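Local coordinates for Atp-dependent DNA ligase (Psychromonas sp., PDB 4D05), which seals breaks in DNA in an ATP-dependent reaction that runs through an enzyme-adenylate intermediate, at residues A[56-61]-A[119-124]; A[65-70]-A[92-97]; A[182-187]-A[230-235]; A[196-201]-A[222-227]. All blocks are in the same frame, centred on the assembly; numbering follows the deposited sequence. Where two conformers were deposited one is given.

Contact 1 of 4, residues A[56-61]-A[119-124]; sequences SFPTTA and TDTNSP. With SO4 (sulfate ion), chain G.
At the outer side of the adenylation domain, the last turn of helix 107-121 and the loop that leaves it pack against the connection that leads from helix 51-54 into strand 62-67. The contact is small and rests on van der Waals touch, with Thr121 in the middle. Its methyl, CG2, is anti to the backbone N (OG1 chi1 -62°) and so reaches the serine hydroxyl tip on, with Ser56 OG 3.2 Å from Thr121 CG2. The same hydroxyl position, one of two conformers, also meets the chain beyond the helix, where Ser56 OG sits 3.4 Å from Ser123 CB. Pro58 crosses the threonine at about a right angle, and its CD lies 3.5 Å from Thr121 OG1.

The hydrogen bonds of Thr121, Ser123 and Pro58 go elsewhere. Thr121 OG1 bonds back to Leu117 O one helical turn earlier, Ser123 OG takes the N-H of Tyr125, and Pro58 O accepts from the indole of Trp34. Asn122 leaves the helix with positive phi and turns the chain, so that Ser123 comes back toward Ser56. Leu126 of strand 126-128 touches Phe57, Pro58 and Thr121, which ties the contact to the edge of the sheet.

Further along the loop, away from residues 119-124, a sulfate, probably from the crystallisation liquor, is hydrogen-bonded by the backbone: Ala61 N donates to sulfate O4 at 3.0 Å, N-H...O angle 164°.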
# COMPACT_ATOMS: atom_id res chain seq x y z
N SER A 56 -9.52 -18.37 -19.58
CA SER A 56 -10.83 -18.53 -18.98
C SER A 56 -11.49 -17.22 -18.56
O SER A 56 -12.66 -17.19 -18.19
CB SER A 56 -10.69 -19.41 -17.74
OG SER A 56 -9.96 -18.66 -16.75
N PHE A 57 -10.72 -16.14 -18.53
CA PHE A 57 -11.19 -14.89 -17.93
C PHE A 57 -12.41 -14.36 -18.67
O PHE A 57 -12.50 -14.46 -19.90
CB PHE A 57 -10.10 -13.80 -17.97
CG PHE A 57 -8.94 -14.00 -17.01
CD1 PHE A 57 -8.77 -15.18 -16.28
CD2 PHE A 57 -8.03 -12.98 -16.85
CE1 PHE A 57 -7.68 -15.33 -15.42
CE2 PHE A 57 -6.94 -13.09 -16.02
CZ PHE A 57 -6.75 -14.28 -15.28
N PRO A 58 -13.35 -13.77 -17.94
CA PRO A 58 -14.49 -13.09 -18.55
C PRO A 58 -14.04 -11.79 -19.22
O PRO A 58 -12.94 -11.34 -18.97
CB PRO A 58 -15.39 -12.79 -17.36
CG PRO A 58 -14.45 -12.61 -16.23
CD PRO A 58 -13.35 -13.63 -16.47
N THR A 59 -14.87 -11.22 -20.09
CA THR A 59 -14.47 -10.03 -20.81
C THR A 59 -14.79 -8.75 -20.01
O THR A 59 -14.43 -7.65 -20.42
CB THR A 59 -15.02 -9.98 -22.24
OG1 THR A 59 -16.41 -10.27 -22.23
CG2 THR A 59 -14.32 -11.03 -23.11
N THR A 60 -15.43 -8.91 -18.86
CA THR A 60 -15.66 -7.79 -17.95
C THR A 60 -14.30 -7.22 -17.54
O THR A 60 -13.40 -7.98 -17.20
CB THR A 60 -16.37 -8.28 -16.69
OG1 THR A 60 -17.62 -8.89 -17.07
CG2 THR A 60 -16.64 -7.14 -15.74
N ALA A 61 -14.12 -5.91 -17.63
CA ALA A 61 -12.86 -5.32 -17.17
C ALA A 61 -12.69 -5.51 -15.68
O ALA A 61 -13.65 -5.41 -14.91
CB ALA A 61 -12.81 -3.86 -17.52
N THR A 119 -16.28 -17.34 -9.31
CA THR A 119 -16.85 -18.70 -9.15
C THR A 119 -17.14 -19.35 -10.51
O THR A 119 -16.79 -20.54 -10.74
CB THR A 119 -18.11 -18.66 -8.25
OG1 THR A 119 -17.76 -18.14 -6.96
CG2 THR A 119 -18.66 -20.07 -8.05
N ASP A 120 -17.70 -18.58 -11.42
CA ASP A 120 -18.06 -19.08 -12.76
C ASP A 120 -16.82 -19.42 -13.60
O ASP A 120 -16.78 -20.38 -14.32
CB ASP A 120 -18.91 -18.05 -13.51
CG ASP A 120 -20.35 -17.96 -12.98
OD1 ASP A 120 -20.73 -18.79 -12.11
OD2 ASP A 120 -21.10 -17.07 -13.42
N THR A 121 -15.79 -18.59 -13.50
CA THR A 121 -14.56 -18.82 -14.22
C THR A 121 -13.87 -20.10 -13.70
O THR A 121 -13.33 -20.87 -14.49
CB THR A 121 -13.62 -17.58 -14.07
OG1 THR A 121 -14.27 -16.43 -14.64
CG2 THR A 121 -12.31 -17.80 -14.75
N ASN A 122 -13.88 -20.30 -12.38
CA ASN A 122 -13.36 -21.51 -11.74
C ASN A 122 -11.94 -21.82 -12.17
O ASN A 122 -11.61 -22.96 -12.52
CB ASN A 122 -14.27 -22.71 -12.02
CG ASN A 122 -14.03 -23.87 -11.07
OD1 ASN A 122 -13.68 -23.68 -9.91
ND2 ASN A 122 -14.20 -25.08 -11.55
N SER A 123 -11.09 -20.81 -12.14
CA SER A 123 -9.70 -20.98 -12.54
C SER A 123 -8.76 -20.74 -11.37
O SER A 123 -9.00 -19.82 -10.57
CB SER A 123 -9.37 -20.00 -13.64
OG SER A 123 -8.00 -19.96 -13.91
N PRO A 124 -7.67 -21.53 -11.27
CA PRO A 124 -6.68 -21.21 -10.25
C PRO A 124 -6.08 -19.82 -10.42
O PRO A 124 -5.58 -19.24 -9.44
CB PRO A 124 -5.60 -22.28 -10.47
CG PRO A 124 -5.72 -22.63 -11.91
CD PRO A 124 -7.21 -22.60 -12.16
S SO4 G . -17.95 -4.11 -17.80
O1 SO4 G . -18.77 -5.33 -17.99
O2 SO4 G . -18.60 -3.07 -18.62
O3 SO4 G . -18.01 -3.70 -16.33
O4 SO4 G . -16.54 -4.34 -18.30

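Contact 2 of 4, residues A[65-70]-A[92-97]; sequences ELWIAR and QIKFMI. With AMP (adenosine monophosphate), chain H.
The tight part of this contact is the antiparallel ladder between strands 62-67 and 94-99. Glu65 and Met96 form a hydrogen-bonded pair, with Glu65 N to Met96 O at 2.8 Å and Met96 N returning to Glu65 O. Trp67 and Lys94 repeat the pattern, Trp67 N lying in the plane of the Lys94 carbonyl. Between them, the non-hydrogen-bonded pair Leu66 and Phe95 sends its side chains to the buried face, where Leu66 CD2 meets Phe95 CD1 at 3.9 Å and Ile93 CG2 fills in beside Leu66 CB.

On the other face, Met96, a selenomethionine, puts SE 5.2 Å from the centroid of the six-membered Trp67 ring, an oblique Met-aromatic contact, and its CG packs on Trp67 CE3. Ala69 N lies over the centre of the indole. Toward the partly exposed end the ladder gives way to side chains: Ile68 CD1 rests on Gln92 CG, and Lys94, bent at chi3 (-69°), runs alongside Trp67 until its NZ donates to Ile68 O at 2.9 Å. An alanine in place of Lys94 would remove that ammonium group and would probably leave the turn after Trp67 less firmly held.

Glu65 leads the other way, its OE2 3.0 Å from AMP O4', while OE1 takes a weak hydrogen bond from Gly29 N. A strand glutamate beside the ribose is a familiar element of the nucleotide pocket in the DNA ligase adenylation domain.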
# COMPACT_ATOMS: atom_id res chain seq x y z
N GLU A 65 -4.41 -7.45 -8.41
CA GLU A 65 -2.97 -7.54 -8.13
C GLU A 65 -2.48 -8.91 -8.62
O GLU A 65 -3.06 -9.94 -8.24
CB GLU A 65 -2.72 -7.50 -6.62
CG GLU A 65 -2.78 -6.15 -5.99
CD GLU A 65 -1.65 -5.19 -6.35
OE1 GLU A 65 -0.43 -5.53 -6.31
OE2 GLU A 65 -1.99 -4.02 -6.52
N LEU A 66 -1.43 -8.94 -9.44
CA LEU A 66 -0.74 -10.19 -9.71
C LEU A 66 0.06 -10.49 -8.44
O LEU A 66 0.87 -9.66 -8.00
CB LEU A 66 0.17 -10.06 -10.93
CG LEU A 66 -0.55 -9.68 -12.23
CD1 LEU A 66 0.44 -9.36 -13.32
CD2 LEU A 66 -1.47 -10.81 -12.68
N TRP A 67 -0.16 -11.67 -7.87
CA TRP A 67 0.38 -11.96 -6.55
C TRP A 67 0.47 -13.46 -6.35
O TRP A 67 -0.36 -14.24 -6.85
CB TRP A 67 -0.58 -11.35 -5.54
CG TRP A 67 -0.28 -11.45 -4.06
CD1 TRP A 67 0.52 -10.62 -3.31
CD2 TRP A 67 -0.89 -12.36 -3.13
NE1 TRP A 67 0.44 -10.98 -1.96
CE2 TRP A 67 -0.44 -12.03 -1.84
CE3 TRP A 67 -1.80 -13.40 -3.27
CZ2 TRP A 67 -0.84 -12.74 -0.70
CZ3 TRP A 67 -2.20 -14.10 -2.14
CH2 TRP A 67 -1.73 -13.75 -0.88
N ILE A 68 1.51 -13.86 -5.64
CA ILE A 68 1.73 -15.27 -5.34
C ILE A 68 1.38 -15.60 -3.91
O ILE A 68 0.59 -16.52 -3.64
CB ILE A 68 3.18 -15.66 -5.63
CG1 ILE A 68 3.46 -15.52 -7.13
CG2 ILE A 68 3.48 -17.10 -5.18
CD1 ILE A 68 4.91 -15.61 -7.51
N ALA A 69 1.99 -14.87 -3.00
CA ALA A 69 1.77 -15.07 -1.55
C ALA A 69 2.35 -13.88 -0.81
O ALA A 69 3.05 -13.08 -1.40
CB ALA A 69 2.50 -16.33 -1.12
N ARG A 70 2.10 -13.78 0.50
CA ARG A 70 2.75 -12.77 1.26
C ARG A 70 4.26 -12.98 1.13
O ARG A 70 4.75 -14.11 1.05
CB ARG A 70 2.35 -12.90 2.74
CG ARG A 70 0.90 -12.60 2.99
CD ARG A 70 0.50 -12.86 4.45
NE ARG A 70 -0.83 -12.36 4.76
CZ ARG A 70 -1.46 -12.61 5.91
NH1 ARG A 70 -0.86 -13.33 6.85
NH2 ARG A 70 -2.68 -12.16 6.11
N GLN A 92 2.22 -20.03 -10.94
CA GLN A 92 2.09 -19.78 -9.51
C GLN A 92 1.42 -18.45 -9.18
O GLN A 92 1.14 -18.16 -8.01
CB GLN A 92 3.43 -19.83 -8.85
CG GLN A 92 4.36 -18.77 -9.25
CD GLN A 92 5.80 -19.17 -8.94
OE1 GLN A 92 6.17 -19.43 -7.77
NE2 GLN A 92 6.62 -19.25 -10.00
N ILE A 93 1.21 -17.62 -10.20
CA ILE A 93 0.57 -16.32 -10.03
C ILE A 93 -0.96 -16.43 -9.98
O ILE A 93 -1.55 -17.25 -10.66
CB ILE A 93 1.02 -15.34 -11.15
CG1 ILE A 93 2.53 -15.17 -11.09
CG2 ILE A 93 0.34 -14.01 -11.03
CD1 ILE A 93 3.07 -14.20 -12.11
N LYS A 94 -1.59 -15.60 -9.16
CA LYS A 94 -3.02 -15.41 -9.18
C LYS A 94 -3.27 -13.93 -9.46
O LYS A 94 -2.58 -13.05 -8.90
CB LYS A 94 -3.66 -15.77 -7.83
CG LYS A 94 -3.48 -17.23 -7.47
CD LYS A 94 -3.49 -17.50 -6.00
CE LYS A 94 -2.25 -16.93 -5.31
NZ LYS A 94 -2.14 -17.47 -3.95
N PHE A 95 -4.24 -13.67 -10.33
CA PHE A 95 -4.80 -12.34 -10.52
C PHE A 95 -5.88 -12.17 -9.47
O PHE A 95 -6.96 -12.79 -9.55
CB PHE A 95 -5.35 -12.19 -11.94
CG PHE A 95 -5.81 -10.78 -12.32
CD1 PHE A 95 -5.12 -9.65 -11.93
CD2 PHE A 95 -6.95 -10.62 -13.08
CE1 PHE A 95 -5.56 -8.38 -12.31
CE2 PHE A 95 -7.37 -9.36 -13.46
CZ PHE A 95 -6.69 -8.23 -13.06
N MSE A 96 -5.54 -11.40 -8.44
CA MSE A 96 -6.37 -11.20 -7.27
C MSE A 96 -7.15 -9.92 -7.45
O MSE A 96 -6.60 -8.82 -7.35
CB MSE A 96 -5.48 -11.06 -6.01
CG MSE A 96 -4.53 -12.23 -5.75
SE MSE A 96 -5.31 -13.90 -5.23
CE MSE A 96 -6.13 -13.30 -3.56
N ILE A 97 -8.45 -10.05 -7.75
CA ILE A 97 -9.20 -8.87 -8.15
C ILE A 97 -9.82 -8.12 -7.00
O ILE A 97 -10.25 -8.71 -6.01
CB ILE A 97 -10.22 -9.22 -9.24
CG1 ILE A 97 -11.33 -10.14 -8.72
CG2 ILE A 97 -9.46 -9.84 -10.44
CD1 ILE A 97 -12.49 -10.34 -9.72
P AMP H . 0.57 0.45 -1.13
O1P AMP H . 0.78 1.84 -0.59
O2P AMP H . 1.64 -0.37 -1.83
O5' AMP H . -0.77 0.50 -1.99
C5' AMP H . -1.20 -0.76 -2.46
C4' AMP H . -1.54 -0.58 -3.90
O4' AMP H . -2.04 -1.78 -4.46
C3' AMP H . -2.61 0.45 -3.98
O3' AMP H . -2.21 1.29 -5.07
C2' AMP H . -3.86 -0.32 -4.29
O2' AMP H . -4.47 0.57 -5.22
C1' AMP H . -3.42 -1.74 -4.76
N9 AMP H . -3.99 -2.82 -3.88
C8 AMP H . -3.39 -3.87 -3.25
N7 AMP H . -4.26 -4.60 -2.50
C5 AMP H . -5.47 -4.03 -2.72
C6 AMP H . -6.82 -4.25 -2.21
N6 AMP H . -7.05 -5.28 -1.37
N1 AMP H . -7.77 -3.43 -2.66
C2 AMP H . -7.54 -2.38 -3.46
N3 AMP H . -6.34 -2.09 -3.95
C4 AMP H . -5.29 -2.87 -3.61

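Contact 3 of 4, residues A[182-187]-A[230-235]; sequences EATVIA and GSLITY
Strands 179-190 and 232-237 run antiparallel, the pairing of first and fourth strands characteristic of an OB-fold barrel, and their side chains interlock on both faces. On the inner face Ala183 is the hollow: its CB is small enough to let the Tyr235 ring come in, with CE1 3.7 Å from Ala183 CB. Glu182 O meets that ring at its edge; a water joins this oxygen to Tyr235 OH, and that hydroxyl is also hydrogen-bonded to Asn206 ND2. Further along, Val185 CG2 is the bump, pushed between Ser231 OG, itself hydrogen-bonded to Pro228 O, and Ile233 CG2 (3.7 Å from the latter). Ile233 crosses it at about a right angle, its CG1 in the crowded position (chi1 63°).

On the opposite face Leu232 leans over the Glu182 stem, CD1 to CB 3.9 Å, and Thr184 crosses the leucine. Just before the strand, Gly230 takes positive phi, which itself calls for glycine, and donates to Val185 O at 2.8 Å.

Glu182 folds back at chi2 (68°) beside Thr234, whose OG1 donates to the anti lone pair of Glu182 OE2 at 2.8 Å. An alanine in place of Glu182 would remove this acceptor and the CG that packs near Leu232 CD2, and would probably leave Thr234 less well held. With Arg255 NH1 bonded to Thr234 OG1 and in a long, weak ion pair with OE2, the carboxylate is likely to stay ionised.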
# COMPACT_ATOMS: atom_id res chain seq x y z
N GLU A 182 11.34 11.16 3.96
CA GLU A 182 12.69 11.71 4.15
C GLU A 182 12.72 13.16 4.63
O GLU A 182 11.82 13.96 4.37
CB GLU A 182 13.54 11.56 2.87
CG GLU A 182 14.06 10.12 2.63
CD GLU A 182 12.95 9.14 2.31
OE1 GLU A 182 12.31 9.30 1.25
OE2 GLU A 182 12.72 8.18 3.10
N ALA A 183 13.80 13.48 5.33
CA ALA A 183 14.00 14.85 5.82
C ALA A 183 15.49 15.08 5.98
O ALA A 183 16.26 14.13 6.08
CB ALA A 183 13.32 15.07 7.15
N THR A 184 15.87 16.35 6.07
CA THR A 184 17.27 16.72 6.23
C THR A 184 17.53 17.10 7.69
O THR A 184 16.78 17.89 8.26
CB THR A 184 17.62 17.89 5.30
OG1 THR A 184 17.45 17.48 3.94
CG2 THR A 184 19.06 18.37 5.50
N VAL A 185 18.59 16.55 8.28
CA VAL A 185 18.95 16.91 9.64
C VAL A 185 19.51 18.33 9.62
O VAL A 185 20.44 18.60 8.85
CB VAL A 185 20.03 15.97 10.22
CG1 VAL A 185 20.40 16.39 11.65
CG2 VAL A 185 19.53 14.53 10.20
N ILE A 186 18.98 19.23 10.45
CA ILE A 186 19.47 20.61 10.42
C ILE A 186 20.11 21.08 11.72
O ILE A 186 20.88 22.04 11.70
CB ILE A 186 18.37 21.64 9.98
CG1 ILE A 186 17.20 21.72 10.99
CG2 ILE A 186 17.78 21.25 8.63
CD1 ILE A 186 16.23 22.85 10.69
N ALA A 187 19.84 20.39 12.83
CA ALA A 187 20.45 20.76 14.11
C ALA A 187 20.32 19.62 15.10
O ALA A 187 19.49 18.72 14.94
CB ALA A 187 19.78 21.99 14.66
N GLY A 230 22.97 17.83 8.01
CA GLY A 230 22.96 17.90 6.56
C GLY A 230 22.55 16.60 5.92
O GLY A 230 22.24 16.59 4.71
N SER A 231 22.56 15.50 6.68
CA SER A 231 22.24 14.21 6.11
C SER A 231 20.75 14.09 5.81
O SER A 231 19.90 14.75 6.45
CB SER A 231 22.72 13.07 6.99
OG SER A 231 22.07 13.03 8.25
N LEU A 232 20.45 13.28 4.80
CA LEU A 232 19.09 12.93 4.46
C LEU A 232 18.77 11.65 5.21
O LEU A 232 19.47 10.67 5.06
CB LEU A 232 18.96 12.71 2.95
CG LEU A 232 17.51 12.46 2.48
CD1 LEU A 232 16.71 13.75 2.55
CD2 LEU A 232 17.49 11.84 1.05
N ILE A 233 17.72 11.69 6.04
CA ILE A 233 17.35 10.56 6.87
C ILE A 233 15.93 10.18 6.54
O ILE A 233 15.18 10.98 5.97
CB ILE A 233 17.53 10.86 8.39
CG1 ILE A 233 16.62 12.00 8.89
CG2 ILE A 233 19.01 11.18 8.64
CD1 ILE A 233 15.23 11.59 9.27
N THR A 234 15.57 8.95 6.92
CA THR A 234 14.20 8.49 6.83
C THR A 234 13.61 8.48 8.23
O THR A 234 14.26 8.03 9.18
CB THR A 234 14.13 7.07 6.26
OG1 THR A 234 14.54 7.10 4.89
CG2 THR A 234 12.71 6.54 6.34
N TYR A 235 12.40 9.01 8.33
CA TYR A 235 11.65 8.98 9.58
C TYR A 235 10.34 8.25 9.34
O TYR A 235 9.90 8.12 8.20
CB TYR A 235 11.42 10.38 10.13
CG TYR A 235 10.57 11.26 9.26
CD1 TYR A 235 11.13 12.00 8.23
CD2 TYR A 235 9.22 11.38 9.50
CE1 TYR A 235 10.35 12.82 7.42
CE2 TYR A 235 8.42 12.19 8.71
CZ TYR A 235 8.98 12.90 7.66
OH TYR A 235 8.18 13.73 6.89
O HOH W 1 9.05 14.31 3.99

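Contact 4 of 4, residues A[196-201]-A[222-227]; sequences EGLLGA and ERSTPP
One guanidinium nitrogen holds two successive carbonyls: NH1 of Arg223 donates to Leu199 O at 3.0 Å and to Gly200 O at 2.9 Å. This happens in the OB-fold domain, where helix 220-224, the helix between the third and fourth strands, packs against the start of strand 199-206. Both oxygens lie in the guanidinium plane, at its edge, but NH1 stands above each carbonyl plane. The bond to Leu199 is the straighter (162° at hydrogen against 139° for Gly200).

The arginine reaches there with its chain extended from CG to NE, passing over Leu199 O, and a chi4 of -103° then turns the flat end across. NH2 bonds Gly215 O, and Tyr195 makes a cation-pi contact with the group, so several partners fix its rotation; the charge probably polarises the two carbonyls. Gly200 and Ala201 both face Leu189 in a classic beta bulge, so the arginine grips the strand at its irregular spot.

The backbone reciprocates. Leu199 N donates to Arg223 O at 2.9 Å, on a lone pair in the carbonyl plane, which ties the helix's last turn to the first residue of the strand. Leu198 CB presses on the same oxygen, and its CD2 comes near Ser224 OG at the solvent side. Inward, Leu199 has CG anti to N, and its CD2 meets CB of Pro226 at 3.9 Å.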
# COMPACT_ATOMS: atom_id res chain seq x y z
N GLU A 196 22.22 13.44 29.17
CA GLU A 196 23.13 14.54 29.35
C GLU A 196 24.45 14.18 28.68
O GLU A 196 24.99 13.07 28.85
CB GLU A 196 23.33 14.84 30.83
CG GLU A 196 24.06 16.17 31.09
CD GLU A 196 24.23 16.52 32.57
OE1 GLU A 196 23.25 16.37 33.35
OE2 GLU A 196 25.35 16.96 32.92
N GLY A 197 24.96 15.10 27.88
CA GLY A 197 26.21 14.86 27.19
C GLY A 197 26.08 14.04 25.93
O GLY A 197 27.10 13.68 25.32
N LEU A 198 24.84 13.69 25.60
CA LEU A 198 24.50 12.87 24.43
C LEU A 198 23.42 13.57 23.62
O LEU A 198 23.03 14.69 23.93
CB LEU A 198 23.99 11.51 24.90
CG LEU A 198 24.94 10.71 25.78
CD1 LEU A 198 24.19 9.50 26.39
CD2 LEU A 198 26.15 10.23 24.98
N LEU A 199 22.92 12.90 22.60
CA LEU A 199 21.91 13.48 21.75
C LEU A 199 20.56 13.31 22.42
O LEU A 199 20.16 12.21 22.73
CB LEU A 199 21.87 12.73 20.43
CG LEU A 199 20.91 13.28 19.38
CD1 LEU A 199 21.39 14.57 18.76
CD2 LEU A 199 20.72 12.21 18.29
N GLY A 200 19.82 14.40 22.59
CA GLY A 200 18.45 14.31 23.06
C GLY A 200 17.49 14.12 21.91
O GLY A 200 16.58 13.28 21.95
N ALA A 201 17.70 14.91 20.86
CA ALA A 201 16.84 14.87 19.70
C ALA A 201 17.52 15.55 18.55
O ALA A 201 18.55 16.21 18.74
CB ALA A 201 15.50 15.56 20.01
N GLU A 222 23.61 5.61 18.52
CA GLU A 222 23.22 6.81 17.80
C GLU A 222 23.09 8.03 18.73
O GLU A 222 23.22 9.15 18.29
CB GLU A 222 21.92 6.58 17.01
CG GLU A 222 22.15 5.59 15.86
CD GLU A 222 20.90 5.02 15.26
OE1 GLU A 222 19.82 5.02 15.91
OE2 GLU A 222 21.00 4.57 14.09
N ARG A 223 22.85 7.82 20.01
CA ARG A 223 22.82 8.96 20.90
C ARG A 223 24.23 9.44 21.22
O ARG A 223 24.41 10.60 21.61
CB ARG A 223 22.07 8.64 22.14
CG ARG A 223 20.59 8.52 21.80
CD ARG A 223 19.77 8.81 22.92
NE ARG A 223 18.39 8.45 22.69
CZ ARG A 223 17.42 9.31 22.41
NH1 ARG A 223 17.67 10.61 22.30
NH2 ARG A 223 16.20 8.85 22.26
N SER A 224 25.20 8.54 21.08
CA SER A 224 26.61 8.92 21.24
C SER A 224 27.23 9.42 19.93
O SER A 224 28.08 10.31 19.95
CB SER A 224 27.44 7.73 21.74
OG SER A 224 26.77 7.02 22.78
N THR A 225 26.81 8.86 18.79
CA THR A 225 27.32 9.26 17.48
C THR A 225 26.14 9.56 16.57
O THR A 225 25.59 8.69 15.90
CB THR A 225 28.19 8.18 16.84
OG1 THR A 225 29.26 7.85 17.73
CG2 THR A 225 28.75 8.67 15.51
N PRO A 226 25.70 10.81 16.57
CA PRO A 226 24.47 11.16 15.87
C PRO A 226 24.62 11.24 14.35
O PRO A 226 25.74 11.30 13.80
CB PRO A 226 24.15 12.55 16.45
CG PRO A 226 25.46 13.13 16.71
CD PRO A 226 26.28 11.97 17.26
N PRO A 227 23.48 11.23 13.65
CA PRO A 227 23.52 11.45 12.20
C PRO A 227 24.15 12.81 11.92
O PRO A 227 23.85 13.78 12.63
CB PRO A 227 22.04 11.50 11.80
CG PRO A 227 21.30 10.97 12.94
CD PRO A 227 22.11 11.07 14.16

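How the contacts relate
The four contacts fall into two pairs, one in each domain. Contacts 1 and 2 have centres about 15 Å apart in the adenylation domain and touch, Phe57 CE2 meeting Phe95 CD2 at 3.8 Å; the segments of contact 2 lie in the chain between those of contact 1. Contacts 3 and 4, also about 15 Å apart, share the OB barrel and meet where Val185 CG2 faces Pro227 CB at 4.2 Å. Between the pairs, contacts 2 and 3 have centres about 37 Å apart and nearest atoms about 21 Å apart. Contact 2 touches AMP through Glu65, whereas in contact 3 the Glu182 side chain lies about 14 Å from it.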